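Local coordinates for tRNA threonylcarbamoyladenosine biosynthesis protein TsaB (Pseudomonas aeruginosa, PDB 5BR9) that probably takes part in making the threonylcarbamoyladenosine modification of tRNA, as a TsaB member of the KAE1/TsaD family, at residues A[108-113]-A[196-201]. Sequence-based numbering, arbitrary orientation.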
ATOM      1  N   ALA A 108       7.847 -16.858 -15.640  1.00 22.09           N
ATOM      2  CA  ALA A 108       8.622 -17.378 -16.750  1.00 19.62           C
ATOM      3  C   ALA A 108      10.006 -17.769 -16.249  1.00 23.00           C
ATOM      4  O   ALA A 108      10.483 -18.861 -16.532  1.00 27.15           O
ATOM      5  CB  ALA A 108       8.717 -16.351 -17.856  1.00 19.10           C
ATOM      6  N   GLN A 109      10.622 -16.881 -15.469  1.00 24.97           N
ATOM      7  CA  GLN A 109      11.948 -17.132 -14.937  1.00 27.41           C
ATOM      8  C   GLN A 109      11.892 -18.349 -14.016  1.00 32.53           C
ATOM      9  O   GLN A 109      12.804 -19.189 -14.029  1.00 33.46           O
ATOM     10  CB  GLN A 109      12.492 -15.923 -14.174  1.00 31.95           C
ATOM     11  CG  GLN A 109      13.992 -16.023 -13.899  1.00 28.99           C
ATOM     12  CD  GLN A 109      14.800 -15.812 -15.163  1.00 25.63           C
ATOM     13  OE1 GLN A 109      14.369 -15.100 -16.063  1.00 27.21           O
ATOM     14  NE2 GLN A 109      15.965 -16.437 -15.244  1.00 27.76           N
ATOM     15  N   ARG A 110      10.821 -18.461 -13.228  1.00 22.22           N
ATOM     16  CA  ARG A 110      10.682 -19.632 -12.358  1.00 23.90           C
ATOM     17  C   ARG A 110      10.526 -20.928 -13.145  1.00 31.38           C
ATOM     18  O   ARG A 110      11.147 -21.945 -12.815  1.00 38.05           O
ATOM     19  CB  ARG A 110       9.497 -19.482 -11.412  1.00 28.28           C
ATOM     20  CG  ARG A 110       9.310 -20.704 -10.520  1.00 28.84           C
ATOM     21  CD  ARG A 110       8.382 -20.434  -9.370  1.00 27.06           C
ATOM     22  NE  ARG A 110       8.355 -21.563  -8.443  1.00 31.37           N
ATOM     23  CZ  ARG A 110       7.570 -21.637  -7.374  1.00 35.12           C
ATOM     24  NH1 ARG A 110       6.740 -20.640  -7.084  1.00 33.83           N
ATOM     25  NH2 ARG A 110       7.618 -22.703  -6.595  1.00 35.95           N
ATOM     26  N   ALA A 111       9.712 -20.891 -14.197  1.00 23.60           N
ATOM     27  CA  ALA A 111       9.502 -22.088 -15.003  1.00 29.47           C
ATOM     28  C   ALA A 111      10.815 -22.481 -15.695  1.00 23.84           C
ATOM     29  O   ALA A 111      11.114 -23.662 -15.876  1.00 27.71           O
ATOM     30  CB  ALA A 111       8.386 -21.874 -16.007  1.00 22.81           C
ATOM     31  N   TYR A 112      11.590 -21.478 -16.086  1.00 29.94           N
ATOM     32  CA  TYR A 112      12.891 -21.735 -16.665  1.00 26.85           C
ATOM     33  C   TYR A 112      13.798 -22.433 -15.648  1.00 29.45           C
ATOM     34  O   TYR A 112      14.390 -23.467 -15.946  1.00 31.75           O
ATOM     35  CB  TYR A 112      13.538 -20.441 -17.150  1.00 26.37           C
ATOM     36  CG  TYR A 112      15.007 -20.636 -17.437  1.00 31.62           C
ATOM     37  CD1 TYR A 112      15.426 -21.466 -18.481  1.00 35.44           C
ATOM     38  CD2 TYR A 112      15.984 -20.030 -16.641  1.00 31.13           C
ATOM     39  CE1 TYR A 112      16.778 -21.674 -18.735  1.00 33.68           C
ATOM     40  CE2 TYR A 112      17.353 -20.237 -16.894  1.00 28.70           C
ATOM     41  CZ  TYR A 112      17.732 -21.055 -17.947  1.00 35.09           C
ATOM     42  OH  TYR A 112      19.066 -21.263 -18.215  1.00 48.82           O
ATOM     43  N   ARG A 113      13.883 -21.880 -14.440  1.00 30.39           N
ATOM     44  CA  ARG A 113      14.743 -22.449 -13.410  1.00 30.02           C
ATOM     45  C   ARG A 113      14.323 -23.867 -13.020  1.00 38.36           C
ATOM     46  O   ARG A 113      15.168 -24.742 -12.817  1.00 42.88           O
ATOM     47  CB  ARG A 113      14.763 -21.556 -12.164  1.00 31.69           C
ATOM     48  CG  ARG A 113      15.578 -22.119 -11.008  1.00 35.91           C
ATOM     49  CD  ARG A 113      15.635 -21.145  -9.841  1.00 42.98           C
ATOM     50  NE  ARG A 113      14.307 -20.737  -9.364  1.00 42.31           N
ATOM     51  CZ  ARG A 113      13.559 -21.462  -8.537  1.00 40.66           C
ATOM     52  NH1 ARG A 113      13.998 -22.638  -8.104  1.00 38.91           N
ATOM     53  NH2 ARG A 113      12.378 -21.010  -8.139  1.00 38.54           N
ATOM     54  N   ALA A 196      10.053 -14.958  -5.090  1.00 30.67           N
ATOM     55  CA  ALA A 196      11.015 -13.863  -4.953  1.00 28.35           C
ATOM     56  C   ALA A 196      12.419 -14.247  -5.429  1.00 29.55           C
ATOM     57  O   ALA A 196      13.190 -13.389  -5.873  1.00 27.86           O
ATOM     58  CB  ALA A 196      11.063 -13.390  -3.518  1.00 27.79           C
ATOM     59  N   GLU A 197      12.754 -15.530  -5.339  1.00 19.87           N
ATOM     60  CA  GLU A 197      14.048 -16.006  -5.841  1.00 28.79           C
ATOM     61  C   GLU A 197      14.230 -15.686  -7.332  1.00 27.34           C
ATOM     62  O   GLU A 197      15.308 -15.283  -7.781  1.00 26.43           O
ATOM     63  CB  GLU A 197      14.203 -17.505  -5.609  1.00 31.31           C
ATOM     64  CG  GLU A 197      15.470 -18.069  -6.228  1.00 47.00           C
ATOM     65  CD  GLU A 197      15.677 -19.543  -5.946  1.00 59.04           C
ATOM     66  OE1 GLU A 197      14.823 -20.162  -5.275  1.00 63.29           O
ATOM     67  OE2 GLU A 197      16.707 -20.083  -6.399  1.00 66.18           O
ATOM     68  N   ASP A 198      13.167 -15.864  -8.103  1.00 23.11           N
ATOM     69  CA  ASP A 198      13.236 -15.613  -9.539  1.00 28.80           C
ATOM     70  C   ASP A 198      13.038 -14.128  -9.845  1.00 30.48           C
ATOM     71  O   ASP A 198      13.595 -13.607 -10.821  1.00 24.25           O
ATOM     72  CB  ASP A 198      12.220 -16.496 -10.258  1.00 25.98           C
ATOM     73  CG  ASP A 198      12.401 -17.960  -9.895  1.00 33.85           C
ATOM     74  OD1 ASP A 198      13.433 -18.554 -10.300  1.00 31.10           O
ATOM     75  OD2 ASP A 198      11.543 -18.505  -9.165  1.00 35.82           O
ATOM     76  N   LEU A 199      12.282 -13.446  -8.984  1.00 24.41           N
ATOM     77  CA  LEU A 199      12.218 -11.984  -9.021  1.00 25.20           C
ATOM     78  C   LEU A 199      13.619 -11.404  -8.840  1.00 24.12           C
ATOM     79  O   LEU A 199      14.016 -10.480  -9.546  1.00 24.55           O
ATOM     80  CB  LEU A 199      11.290 -11.455  -7.931  1.00 21.58           C
ATOM     81  CG  LEU A 199      11.369  -9.957  -7.607  1.00 19.70           C
ATOM     82  CD1 LEU A 199      11.017  -9.148  -8.817  1.00 16.78           C
ATOM     83  CD2 LEU A 199      10.401  -9.632  -6.478  1.00 21.31           C
ATOM     84  N   LEU A 200      14.363 -11.981  -7.900  1.00 25.16           N
ATOM     85  CA  LEU A 200      15.737 -11.572  -7.606  1.00 24.80           C
ATOM     86  C   LEU A 200      16.650 -11.744  -8.829  1.00 24.93           C
ATOM     87  O   LEU A 200      17.429 -10.850  -9.154  1.00 29.51           O
ATOM     88  CB  LEU A 200      16.272 -12.367  -6.410  1.00 23.27           C
ATOM     89  CG  LEU A 200      17.635 -11.955  -5.868  1.00 31.16           C
ATOM     90  CD1 LEU A 200      17.618 -10.522  -5.346  1.00 32.83           C
ATOM     91  CD2 LEU A 200      18.070 -12.923  -4.763  1.00 30.38           C
ATOM     92  N   SER A 201      16.530 -12.867  -9.530  1.00 26.24           N
ATOM     93  CA  SER A 201      17.267 -13.061 -10.786  1.00 20.98           C
ATOM     94  C   SER A 201      16.992 -11.934 -11.786  1.00 26.09           C
ATOM     95  O   SER A 201      17.926 -11.307 -12.324  1.00 30.67           O
ATOM     96  CB  SER A 201      16.899 -14.401 -11.425  1.00 27.37           C
ATOM     97  OG  SER A 201      17.194 -15.466 -10.538  1.00 37.87           O
TER
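The guanidinium of Arg113 carries Glu197 on one face and Asp198 at its edge. The Asp198 carboxylate lies nearly coplanar with it, the two planes 11° apart. The grip is side-on and bidentate: NE of Arg113 bonds OD1 of Asp198, and NH2 of Arg113 bonds OD2 of Asp198 at 2.8 Å. The NE to OD1 separation, 2.5 Å, is short and its exact length doubtful. Both bonds are almost straight, and each oxygen uses its syn lone pair. The Arg113 chain bends at chi3 (56°), which turns NE toward the carboxylate. The Glu197 carboxylate stacks on the guanidinium, OE1 over its centre. NH1 of Arg113 is 3.8 Å from that OE1, a long salt bridge through charge alone. Asp198 OD2 also rests on the aliphatic part of Arg110, 3.2 Å from its CB. The guanidinium of Arg110 leads away to Glu114 and the Leu193 carbonyl. CB of Gln109 packs against CB of Asp198 at 4.0 Å. The Gln109 amide bonds backbone: OE1 to Met143 N, NE2 to Gly141 O. The axes of segments 108-113 and 196-201 cross at 102°. The salt-bridge network joins helices 103-115 and 196-208 where two five-stranded lobes meet, as fits the ASKHA (actin-like) fold.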